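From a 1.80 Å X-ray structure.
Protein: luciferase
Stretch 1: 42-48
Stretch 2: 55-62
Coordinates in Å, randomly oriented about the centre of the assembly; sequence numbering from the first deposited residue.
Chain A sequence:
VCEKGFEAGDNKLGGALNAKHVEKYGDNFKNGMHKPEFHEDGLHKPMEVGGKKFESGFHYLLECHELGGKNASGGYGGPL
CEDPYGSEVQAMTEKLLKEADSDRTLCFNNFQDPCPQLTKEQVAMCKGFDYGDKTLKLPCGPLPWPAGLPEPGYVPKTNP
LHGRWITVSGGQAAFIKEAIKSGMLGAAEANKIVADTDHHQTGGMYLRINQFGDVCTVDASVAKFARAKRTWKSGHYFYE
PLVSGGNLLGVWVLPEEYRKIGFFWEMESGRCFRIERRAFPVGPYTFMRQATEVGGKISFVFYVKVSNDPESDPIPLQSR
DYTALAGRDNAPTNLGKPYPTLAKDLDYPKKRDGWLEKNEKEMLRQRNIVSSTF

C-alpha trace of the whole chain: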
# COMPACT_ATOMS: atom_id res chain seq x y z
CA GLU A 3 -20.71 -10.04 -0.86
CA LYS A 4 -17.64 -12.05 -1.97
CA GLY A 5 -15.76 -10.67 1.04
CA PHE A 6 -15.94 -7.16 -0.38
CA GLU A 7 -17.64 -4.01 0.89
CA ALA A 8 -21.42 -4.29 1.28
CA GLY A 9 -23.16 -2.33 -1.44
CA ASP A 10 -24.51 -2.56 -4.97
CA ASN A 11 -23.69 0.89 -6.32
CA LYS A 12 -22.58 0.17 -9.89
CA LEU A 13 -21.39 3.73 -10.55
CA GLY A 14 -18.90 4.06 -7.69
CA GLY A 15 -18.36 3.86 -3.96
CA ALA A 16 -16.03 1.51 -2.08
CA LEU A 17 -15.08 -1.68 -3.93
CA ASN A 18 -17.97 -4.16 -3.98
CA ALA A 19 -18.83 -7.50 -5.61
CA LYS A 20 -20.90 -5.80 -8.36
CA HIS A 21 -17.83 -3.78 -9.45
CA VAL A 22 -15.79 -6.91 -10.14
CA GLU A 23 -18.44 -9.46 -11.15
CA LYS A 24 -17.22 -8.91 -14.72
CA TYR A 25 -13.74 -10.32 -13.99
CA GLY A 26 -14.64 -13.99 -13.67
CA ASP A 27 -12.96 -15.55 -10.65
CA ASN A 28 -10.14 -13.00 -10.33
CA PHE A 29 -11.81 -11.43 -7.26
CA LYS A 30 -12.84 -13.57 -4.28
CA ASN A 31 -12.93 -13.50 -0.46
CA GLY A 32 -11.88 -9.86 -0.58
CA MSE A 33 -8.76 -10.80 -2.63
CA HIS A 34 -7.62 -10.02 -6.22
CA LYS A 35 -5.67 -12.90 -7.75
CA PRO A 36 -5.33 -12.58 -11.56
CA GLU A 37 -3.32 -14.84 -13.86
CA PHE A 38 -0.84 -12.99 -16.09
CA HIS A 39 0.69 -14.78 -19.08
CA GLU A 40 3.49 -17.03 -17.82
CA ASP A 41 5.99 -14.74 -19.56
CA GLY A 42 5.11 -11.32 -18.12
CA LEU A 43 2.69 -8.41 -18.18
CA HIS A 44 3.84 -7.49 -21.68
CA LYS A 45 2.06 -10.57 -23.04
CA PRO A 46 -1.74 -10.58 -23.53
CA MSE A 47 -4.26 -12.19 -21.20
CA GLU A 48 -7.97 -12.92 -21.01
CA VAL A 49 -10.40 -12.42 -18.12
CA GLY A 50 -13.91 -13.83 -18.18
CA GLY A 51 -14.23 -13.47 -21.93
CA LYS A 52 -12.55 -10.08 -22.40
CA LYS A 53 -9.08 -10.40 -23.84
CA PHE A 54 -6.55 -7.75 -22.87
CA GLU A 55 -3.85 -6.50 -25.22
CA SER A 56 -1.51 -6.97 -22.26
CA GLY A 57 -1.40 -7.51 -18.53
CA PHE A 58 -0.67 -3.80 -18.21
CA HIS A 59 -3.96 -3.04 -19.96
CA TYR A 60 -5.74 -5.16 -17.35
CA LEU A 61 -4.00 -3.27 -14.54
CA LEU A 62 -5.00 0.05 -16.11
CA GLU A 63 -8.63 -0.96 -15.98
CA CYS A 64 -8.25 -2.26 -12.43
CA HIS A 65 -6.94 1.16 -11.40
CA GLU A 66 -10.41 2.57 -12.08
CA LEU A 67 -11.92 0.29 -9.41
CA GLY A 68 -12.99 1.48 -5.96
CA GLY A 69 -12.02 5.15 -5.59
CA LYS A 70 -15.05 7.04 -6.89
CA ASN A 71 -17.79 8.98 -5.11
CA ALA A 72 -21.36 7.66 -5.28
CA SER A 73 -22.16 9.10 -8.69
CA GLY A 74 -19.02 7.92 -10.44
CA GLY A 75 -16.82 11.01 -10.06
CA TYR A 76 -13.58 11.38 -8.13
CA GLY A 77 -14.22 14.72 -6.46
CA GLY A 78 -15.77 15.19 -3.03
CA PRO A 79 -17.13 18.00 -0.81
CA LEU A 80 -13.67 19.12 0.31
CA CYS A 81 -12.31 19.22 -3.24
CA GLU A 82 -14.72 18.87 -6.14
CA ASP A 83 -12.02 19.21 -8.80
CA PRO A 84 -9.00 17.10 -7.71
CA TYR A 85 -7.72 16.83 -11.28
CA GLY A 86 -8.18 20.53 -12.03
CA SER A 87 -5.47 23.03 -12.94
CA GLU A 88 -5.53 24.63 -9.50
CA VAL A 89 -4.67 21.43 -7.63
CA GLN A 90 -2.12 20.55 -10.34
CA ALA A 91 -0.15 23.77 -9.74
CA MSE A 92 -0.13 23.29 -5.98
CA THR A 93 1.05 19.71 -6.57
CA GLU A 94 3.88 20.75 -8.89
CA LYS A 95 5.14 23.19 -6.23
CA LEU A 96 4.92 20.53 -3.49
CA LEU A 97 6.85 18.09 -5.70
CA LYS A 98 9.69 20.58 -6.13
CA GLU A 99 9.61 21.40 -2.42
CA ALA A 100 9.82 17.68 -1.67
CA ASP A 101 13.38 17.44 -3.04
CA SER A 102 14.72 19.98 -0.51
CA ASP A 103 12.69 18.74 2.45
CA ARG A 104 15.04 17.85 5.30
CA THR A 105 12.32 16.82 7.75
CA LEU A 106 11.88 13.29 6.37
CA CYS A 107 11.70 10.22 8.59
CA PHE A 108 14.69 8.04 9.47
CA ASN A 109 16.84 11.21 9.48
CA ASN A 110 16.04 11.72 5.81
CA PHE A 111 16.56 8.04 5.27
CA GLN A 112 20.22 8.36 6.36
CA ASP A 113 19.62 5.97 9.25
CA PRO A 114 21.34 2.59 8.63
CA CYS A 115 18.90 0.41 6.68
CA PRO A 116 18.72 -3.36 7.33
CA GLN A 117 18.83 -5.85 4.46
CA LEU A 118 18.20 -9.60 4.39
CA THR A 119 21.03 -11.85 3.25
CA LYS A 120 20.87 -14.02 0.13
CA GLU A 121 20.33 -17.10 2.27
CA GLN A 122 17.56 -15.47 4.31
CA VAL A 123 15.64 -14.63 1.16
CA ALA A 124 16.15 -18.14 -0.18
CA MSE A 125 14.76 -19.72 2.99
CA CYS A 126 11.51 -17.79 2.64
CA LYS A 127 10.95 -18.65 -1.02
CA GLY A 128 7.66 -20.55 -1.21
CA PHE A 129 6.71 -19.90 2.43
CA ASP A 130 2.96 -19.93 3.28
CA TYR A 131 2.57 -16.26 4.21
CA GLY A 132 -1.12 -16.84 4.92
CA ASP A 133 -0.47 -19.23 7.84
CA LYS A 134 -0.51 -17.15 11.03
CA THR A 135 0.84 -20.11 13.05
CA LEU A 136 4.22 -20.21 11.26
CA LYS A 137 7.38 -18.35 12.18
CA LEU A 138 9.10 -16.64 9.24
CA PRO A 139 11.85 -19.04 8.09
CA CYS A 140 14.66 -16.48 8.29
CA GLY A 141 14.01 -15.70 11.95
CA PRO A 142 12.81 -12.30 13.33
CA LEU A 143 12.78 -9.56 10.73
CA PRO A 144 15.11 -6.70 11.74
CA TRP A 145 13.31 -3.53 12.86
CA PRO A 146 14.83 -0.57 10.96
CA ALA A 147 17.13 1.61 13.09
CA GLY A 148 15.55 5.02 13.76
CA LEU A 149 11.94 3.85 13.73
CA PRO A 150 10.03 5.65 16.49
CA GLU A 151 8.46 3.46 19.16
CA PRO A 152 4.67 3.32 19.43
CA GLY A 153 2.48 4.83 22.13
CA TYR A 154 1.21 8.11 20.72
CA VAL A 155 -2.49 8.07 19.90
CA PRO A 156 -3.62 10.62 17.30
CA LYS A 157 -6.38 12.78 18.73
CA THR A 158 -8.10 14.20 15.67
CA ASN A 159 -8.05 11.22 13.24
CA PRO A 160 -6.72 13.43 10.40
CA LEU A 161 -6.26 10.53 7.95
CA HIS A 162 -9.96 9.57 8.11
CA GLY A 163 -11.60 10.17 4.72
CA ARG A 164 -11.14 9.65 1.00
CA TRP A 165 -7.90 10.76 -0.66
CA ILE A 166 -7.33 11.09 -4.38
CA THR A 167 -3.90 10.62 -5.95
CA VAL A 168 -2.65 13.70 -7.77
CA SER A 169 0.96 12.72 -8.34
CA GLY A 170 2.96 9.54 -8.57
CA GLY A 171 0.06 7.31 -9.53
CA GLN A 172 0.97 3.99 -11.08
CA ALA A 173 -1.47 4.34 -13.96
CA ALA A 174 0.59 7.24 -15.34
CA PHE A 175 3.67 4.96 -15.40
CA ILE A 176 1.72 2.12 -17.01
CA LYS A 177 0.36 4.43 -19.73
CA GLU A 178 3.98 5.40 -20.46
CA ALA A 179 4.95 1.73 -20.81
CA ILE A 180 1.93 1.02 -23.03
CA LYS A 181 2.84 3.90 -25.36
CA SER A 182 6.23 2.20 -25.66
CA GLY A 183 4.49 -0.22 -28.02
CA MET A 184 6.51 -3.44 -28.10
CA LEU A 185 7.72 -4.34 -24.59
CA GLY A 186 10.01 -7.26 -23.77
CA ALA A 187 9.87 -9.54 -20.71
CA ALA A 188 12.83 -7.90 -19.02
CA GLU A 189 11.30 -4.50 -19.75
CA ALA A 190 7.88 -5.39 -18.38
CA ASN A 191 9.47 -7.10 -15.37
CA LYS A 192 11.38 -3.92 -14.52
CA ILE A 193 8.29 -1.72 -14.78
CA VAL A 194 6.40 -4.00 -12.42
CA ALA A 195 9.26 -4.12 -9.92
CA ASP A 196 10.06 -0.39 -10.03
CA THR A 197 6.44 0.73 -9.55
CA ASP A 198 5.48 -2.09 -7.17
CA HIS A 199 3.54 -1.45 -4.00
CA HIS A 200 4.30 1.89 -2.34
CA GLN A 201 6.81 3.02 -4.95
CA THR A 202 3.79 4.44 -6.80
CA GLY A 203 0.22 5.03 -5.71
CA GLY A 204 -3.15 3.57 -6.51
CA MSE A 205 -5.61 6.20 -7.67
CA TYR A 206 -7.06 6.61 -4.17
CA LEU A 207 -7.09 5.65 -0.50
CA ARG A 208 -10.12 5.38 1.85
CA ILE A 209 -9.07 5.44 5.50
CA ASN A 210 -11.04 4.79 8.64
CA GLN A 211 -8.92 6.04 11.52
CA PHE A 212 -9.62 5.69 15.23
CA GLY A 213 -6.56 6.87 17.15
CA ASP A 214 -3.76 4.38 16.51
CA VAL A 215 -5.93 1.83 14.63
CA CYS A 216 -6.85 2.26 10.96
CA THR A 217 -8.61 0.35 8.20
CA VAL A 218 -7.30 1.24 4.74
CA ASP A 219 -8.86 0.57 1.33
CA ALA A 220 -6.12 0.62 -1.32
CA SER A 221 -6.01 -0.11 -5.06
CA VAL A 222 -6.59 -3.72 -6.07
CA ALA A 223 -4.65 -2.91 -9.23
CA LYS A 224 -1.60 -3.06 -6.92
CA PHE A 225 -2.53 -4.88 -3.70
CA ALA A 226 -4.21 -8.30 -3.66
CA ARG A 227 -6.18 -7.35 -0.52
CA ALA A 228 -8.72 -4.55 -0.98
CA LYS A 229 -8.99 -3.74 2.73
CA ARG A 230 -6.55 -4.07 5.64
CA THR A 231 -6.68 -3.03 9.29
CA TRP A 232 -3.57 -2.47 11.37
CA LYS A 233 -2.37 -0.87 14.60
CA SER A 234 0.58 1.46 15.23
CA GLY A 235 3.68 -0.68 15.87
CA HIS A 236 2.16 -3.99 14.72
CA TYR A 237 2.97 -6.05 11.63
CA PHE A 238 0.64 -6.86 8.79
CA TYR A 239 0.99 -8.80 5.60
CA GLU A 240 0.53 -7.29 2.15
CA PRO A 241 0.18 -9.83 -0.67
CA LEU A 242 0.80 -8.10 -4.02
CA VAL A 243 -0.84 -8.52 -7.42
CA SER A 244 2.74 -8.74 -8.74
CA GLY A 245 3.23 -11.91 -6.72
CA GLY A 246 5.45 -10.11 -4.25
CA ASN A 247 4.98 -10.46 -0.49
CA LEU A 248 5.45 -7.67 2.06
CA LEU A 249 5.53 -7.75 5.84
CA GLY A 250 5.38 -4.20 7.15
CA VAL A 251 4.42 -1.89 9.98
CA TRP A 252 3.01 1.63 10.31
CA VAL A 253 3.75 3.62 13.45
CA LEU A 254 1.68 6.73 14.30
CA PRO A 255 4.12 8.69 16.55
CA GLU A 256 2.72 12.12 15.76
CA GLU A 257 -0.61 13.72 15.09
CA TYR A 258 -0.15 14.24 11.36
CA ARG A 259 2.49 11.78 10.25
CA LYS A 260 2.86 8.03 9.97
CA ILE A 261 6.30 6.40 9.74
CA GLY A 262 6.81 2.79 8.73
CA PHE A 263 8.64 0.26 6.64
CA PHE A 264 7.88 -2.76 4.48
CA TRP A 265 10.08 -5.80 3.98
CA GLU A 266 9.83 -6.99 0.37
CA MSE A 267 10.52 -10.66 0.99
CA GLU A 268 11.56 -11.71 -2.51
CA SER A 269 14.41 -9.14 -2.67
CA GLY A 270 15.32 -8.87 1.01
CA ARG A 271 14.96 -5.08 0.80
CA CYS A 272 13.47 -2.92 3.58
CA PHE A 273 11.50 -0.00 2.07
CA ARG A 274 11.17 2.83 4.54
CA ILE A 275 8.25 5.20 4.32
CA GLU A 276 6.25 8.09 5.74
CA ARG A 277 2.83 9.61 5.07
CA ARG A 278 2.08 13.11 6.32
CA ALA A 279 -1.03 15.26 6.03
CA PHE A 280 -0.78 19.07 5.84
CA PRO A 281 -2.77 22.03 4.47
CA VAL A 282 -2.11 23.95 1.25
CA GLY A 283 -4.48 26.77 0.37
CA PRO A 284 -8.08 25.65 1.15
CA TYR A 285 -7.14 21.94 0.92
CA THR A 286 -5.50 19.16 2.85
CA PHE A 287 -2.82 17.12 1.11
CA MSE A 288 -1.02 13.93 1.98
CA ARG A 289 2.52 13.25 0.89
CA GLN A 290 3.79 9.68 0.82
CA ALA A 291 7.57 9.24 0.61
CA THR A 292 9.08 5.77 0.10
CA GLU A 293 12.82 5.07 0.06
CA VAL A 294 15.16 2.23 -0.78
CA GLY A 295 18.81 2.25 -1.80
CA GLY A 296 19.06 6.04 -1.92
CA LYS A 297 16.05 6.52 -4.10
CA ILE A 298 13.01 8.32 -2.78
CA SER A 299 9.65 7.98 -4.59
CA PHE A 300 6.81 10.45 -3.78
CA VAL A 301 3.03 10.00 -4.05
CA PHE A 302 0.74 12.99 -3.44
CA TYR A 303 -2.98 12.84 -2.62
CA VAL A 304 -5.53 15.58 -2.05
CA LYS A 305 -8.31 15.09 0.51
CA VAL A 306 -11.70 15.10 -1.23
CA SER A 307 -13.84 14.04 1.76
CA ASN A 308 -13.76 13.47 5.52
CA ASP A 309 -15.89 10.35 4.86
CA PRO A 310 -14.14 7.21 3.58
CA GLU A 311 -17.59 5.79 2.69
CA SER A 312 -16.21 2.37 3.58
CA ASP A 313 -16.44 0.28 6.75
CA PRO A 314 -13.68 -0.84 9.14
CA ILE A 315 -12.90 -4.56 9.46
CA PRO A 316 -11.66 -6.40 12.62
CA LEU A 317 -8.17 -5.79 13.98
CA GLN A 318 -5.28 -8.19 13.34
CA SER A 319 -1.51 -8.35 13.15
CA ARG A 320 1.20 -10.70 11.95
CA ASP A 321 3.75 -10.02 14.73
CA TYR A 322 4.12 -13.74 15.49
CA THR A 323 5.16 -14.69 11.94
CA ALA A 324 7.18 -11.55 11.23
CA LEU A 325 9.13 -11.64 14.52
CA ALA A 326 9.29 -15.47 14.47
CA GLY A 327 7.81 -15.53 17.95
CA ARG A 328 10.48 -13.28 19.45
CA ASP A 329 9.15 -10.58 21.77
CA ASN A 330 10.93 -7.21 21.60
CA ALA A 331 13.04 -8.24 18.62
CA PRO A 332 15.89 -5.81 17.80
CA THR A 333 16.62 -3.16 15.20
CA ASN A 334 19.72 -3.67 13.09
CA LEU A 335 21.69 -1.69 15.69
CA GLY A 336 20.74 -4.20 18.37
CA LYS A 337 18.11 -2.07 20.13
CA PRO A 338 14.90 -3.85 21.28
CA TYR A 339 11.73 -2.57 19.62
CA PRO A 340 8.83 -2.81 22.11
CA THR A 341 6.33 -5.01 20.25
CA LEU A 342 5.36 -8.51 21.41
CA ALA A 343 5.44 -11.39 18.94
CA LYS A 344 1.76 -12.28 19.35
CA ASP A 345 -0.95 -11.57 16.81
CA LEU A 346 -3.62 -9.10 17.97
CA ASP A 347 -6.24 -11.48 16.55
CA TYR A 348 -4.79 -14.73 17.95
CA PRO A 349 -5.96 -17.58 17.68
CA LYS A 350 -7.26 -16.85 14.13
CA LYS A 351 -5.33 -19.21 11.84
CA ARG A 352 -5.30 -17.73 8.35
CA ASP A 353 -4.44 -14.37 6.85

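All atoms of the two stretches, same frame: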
# COMPACT_ATOMS: atom_id res chain seq x y z
N GLY A 42 5.07 -12.59 -18.82
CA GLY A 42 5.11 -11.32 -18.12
C GLY A 42 3.90 -10.47 -18.46
O GLY A 42 3.02 -10.89 -19.21
N LEU A 43 3.84 -9.26 -17.91
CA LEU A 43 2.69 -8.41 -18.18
C LEU A 43 2.65 -7.85 -19.59
O LEU A 43 1.63 -7.31 -20.02
CB LEU A 43 2.60 -7.29 -17.16
CG LEU A 43 1.77 -7.73 -15.94
CD1 LEU A 43 2.55 -8.75 -15.11
CD2 LEU A 43 1.40 -6.51 -15.13
N HIS A 44 3.76 -7.97 -20.31
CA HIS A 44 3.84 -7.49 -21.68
C HIS A 44 3.01 -8.37 -22.61
O HIS A 44 2.55 -7.92 -23.66
CB HIS A 44 5.30 -7.48 -22.15
CG HIS A 44 6.00 -8.80 -22.01
ND1 HIS A 44 6.84 -9.31 -22.97
CD2 HIS A 44 6.01 -9.70 -20.99
CE1 HIS A 44 7.34 -10.47 -22.56
NE2 HIS A 44 6.85 -10.72 -21.36
N LYS A 45 2.83 -9.63 -22.22
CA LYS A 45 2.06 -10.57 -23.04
C LYS A 45 0.57 -10.44 -22.74
O LYS A 45 0.18 -10.12 -21.61
CB LYS A 45 2.54 -11.99 -22.77
N PRO A 46 -0.29 -10.68 -23.74
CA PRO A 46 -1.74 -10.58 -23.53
C PRO A 46 -2.31 -11.57 -22.54
O PRO A 46 -1.65 -12.54 -22.15
CB PRO A 46 -2.31 -10.77 -24.94
CG PRO A 46 -1.30 -11.65 -25.58
CD PRO A 46 0.01 -11.07 -25.13
N MSE A 47 -3.56 -11.33 -22.15
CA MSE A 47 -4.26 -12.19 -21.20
C MSE A 47 -5.76 -12.04 -21.39
O MSE A 47 -6.23 -11.08 -22.00
CB MSE A 47 -3.91 -11.80 -19.76
CG MSE A 47 -4.68 -10.60 -19.24
SE MSE A 47 -4.25 -10.28 -17.39
CE MSE A 47 -5.59 -11.38 -16.53
N GLU A 48 -6.53 -12.98 -20.86
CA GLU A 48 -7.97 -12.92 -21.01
C GLU A 48 -8.66 -13.17 -19.68
O GLU A 48 -8.31 -14.10 -18.95
CB GLU A 48 -8.43 -13.96 -22.04
CG GLU A 48 -9.92 -14.00 -22.24
CD GLU A 48 -10.32 -14.89 -23.40
OE1 GLU A 48 -11.53 -15.15 -23.56
OE2 GLU A 48 -9.42 -15.32 -24.16
N GLU A 55 -5.03 -6.63 -24.37
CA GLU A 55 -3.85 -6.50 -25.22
C GLU A 55 -2.63 -6.94 -24.41
O GLU A 55 -1.72 -7.58 -24.95
CB GLU A 55 -3.69 -5.05 -25.67
CG GLU A 55 -2.78 -4.86 -26.88
CD GLU A 55 -2.51 -3.38 -27.20
OE1 GLU A 55 -3.46 -2.56 -27.16
OE2 GLU A 55 -1.34 -3.05 -27.50
N SER A 56 -2.63 -6.59 -23.12
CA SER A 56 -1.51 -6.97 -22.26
C SER A 56 -1.94 -6.98 -20.80
O SER A 56 -3.03 -6.52 -20.46
CB SER A 56 -0.34 -5.99 -22.42
OG SER A 56 -0.62 -4.74 -21.79
N GLY A 57 -1.09 -7.50 -19.94
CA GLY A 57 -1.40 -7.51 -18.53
C GLY A 57 -1.48 -6.08 -18.02
O GLY A 57 -2.26 -5.77 -17.11
N PHE A 58 -0.66 -5.20 -18.60
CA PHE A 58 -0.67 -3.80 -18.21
C PHE A 58 -2.02 -3.18 -18.50
O PHE A 58 -2.50 -2.35 -17.73
CB PHE A 58 0.43 -3.02 -18.94
CG PHE A 58 1.82 -3.30 -18.43
CD1 PHE A 58 2.76 -3.94 -19.24
CD2 PHE A 58 2.20 -2.92 -17.16
CE1 PHE A 58 4.05 -4.18 -18.79
CE2 PHE A 58 3.49 -3.16 -16.68
CZ PHE A 58 4.42 -3.79 -17.50
N HIS A 59 -2.64 -3.57 -19.62
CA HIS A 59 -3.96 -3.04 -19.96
C HIS A 59 -5.00 -3.47 -18.93
O HIS A 59 -5.96 -2.75 -18.67
CB HIS A 59 -4.39 -3.51 -21.35
CG HIS A 59 -3.65 -2.85 -22.45
ND1 HIS A 59 -2.32 -3.12 -22.72
CD2 HIS A 59 -4.01 -1.86 -23.31
CE1 HIS A 59 -1.90 -2.33 -23.69
NE2 HIS A 59 -2.91 -1.56 -24.07
N TYR A 60 -4.81 -4.66 -18.36
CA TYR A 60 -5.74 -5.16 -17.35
C TYR A 60 -5.56 -4.30 -16.09
O TYR A 60 -6.53 -3.87 -15.46
CB TYR A 60 -5.44 -6.62 -17.03
CG TYR A 60 -6.26 -7.17 -15.88
CD1 TYR A 60 -7.63 -7.39 -16.01
CD2 TYR A 60 -5.65 -7.50 -14.66
CE1 TYR A 60 -8.38 -7.93 -14.95
CE2 TYR A 60 -6.37 -8.04 -13.61
CZ TYR A 60 -7.73 -8.25 -13.75
OH TYR A 60 -8.44 -8.78 -12.70
N LEU A 61 -4.30 -4.08 -15.72
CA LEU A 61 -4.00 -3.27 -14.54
C LEU A 61 -4.57 -1.85 -14.70
O LEU A 61 -5.10 -1.28 -13.75
CB LEU A 61 -2.48 -3.20 -14.32
CG LEU A 61 -1.79 -4.51 -13.95
CD1 LEU A 61 -0.34 -4.21 -13.60
CD2 LEU A 61 -2.51 -5.18 -12.78
N LEU A 62 -4.47 -1.29 -15.90
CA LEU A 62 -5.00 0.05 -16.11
C LEU A 62 -6.48 0.08 -15.81
O LEU A 62 -6.97 1.02 -15.17
CB LEU A 62 -4.78 0.53 -17.54
CG LEU A 62 -3.47 1.26 -17.82
CD1 LEU A 62 -3.53 1.83 -19.23
CD2 LEU A 62 -3.28 2.40 -16.81

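The first stretch runs through a type I turn, Gly42 to Lys45, closed by a hydrogen bond from Lys45 N to Gly42 O (3.3 Å), and then enters a strand at Met47. The second begins in a loop and becomes a helix at Gly57, with Ser56 at the N-cap. The turn sits against the start of this helix, and the backbones come close at two points: Leu43 CA lies 4.2 Å from Gly57 CA, and Pro46 CA lies 3.8 Å from Ser56 CA. Together the two stretches bury 458 Å².

Leu43 covers the most surface and joins the segments through both its backbone and its side chain. The first amides of a helix lack carbonyl partners within it, and for Gly57 and Phe58 the turn supplies them. Gly57 N donates to Leu43 O at 2.7 Å, while Phe58 N makes a weak hydrogen bond to the same Leu43 O at 3.4 Å. A further weak bond, from Gly57 N to Lys45 O at 3.4 Å, brings in a second carbonyl of the turn.

The side chain of Leu43 points toward the helix and packs against Phe58 and Leu61. Leu43 CB sits over one face of the Phe58 ring, 3.9 Å from the centroid and 13° off the ring normal, a CH-pi arrangement that places an aliphatic carbon against the pi cloud. Farther out, Leu43 CD2 reaches Leu61 CD1 at 3.3 Å, a tight apolar contact one helical turn beyond Gly57. The absence of a side chain at Gly57 leaves room for Leu43 as placed here: an ideal CB would point toward the turn and lie 2.9 Å from Leu43 CG, a clash.

Selenomethionine Met47 makes the second large contribution. Its CA-to-CB bond points sideways, but the end of the side chain comes nearer the helix, so that Met47 SE approaches Gly57 CA at 4.1 Å and Tyr60 CB at 3.9 Å. Met47 CE lies over one face of the Tyr60 ring, 4.3 Å from the centroid and only 10° off the normal, whereas Met47 SE stands obliquely at 4.6 Å from that centroid. The polarizable selenium and its methyl group thus pack together against the aromatic side chain, whose hydroxyl is hydrogen-bonded elsewhere in the structure.

Between these two residues in sequence, Pro46 brings its ring to the loop preceding the helix, where Pro46 CB meets Glu55 O at 3.2 Å, a contact of an aliphatic carbon with a carbonyl oxygen; Lys45 O lies 3.6 Å from Ser56 CA. Ser56 directs its hydroxyl to its own helix, where Ser56 OG and His59 ND1 share a short hydrogen bond of 2.5 Å.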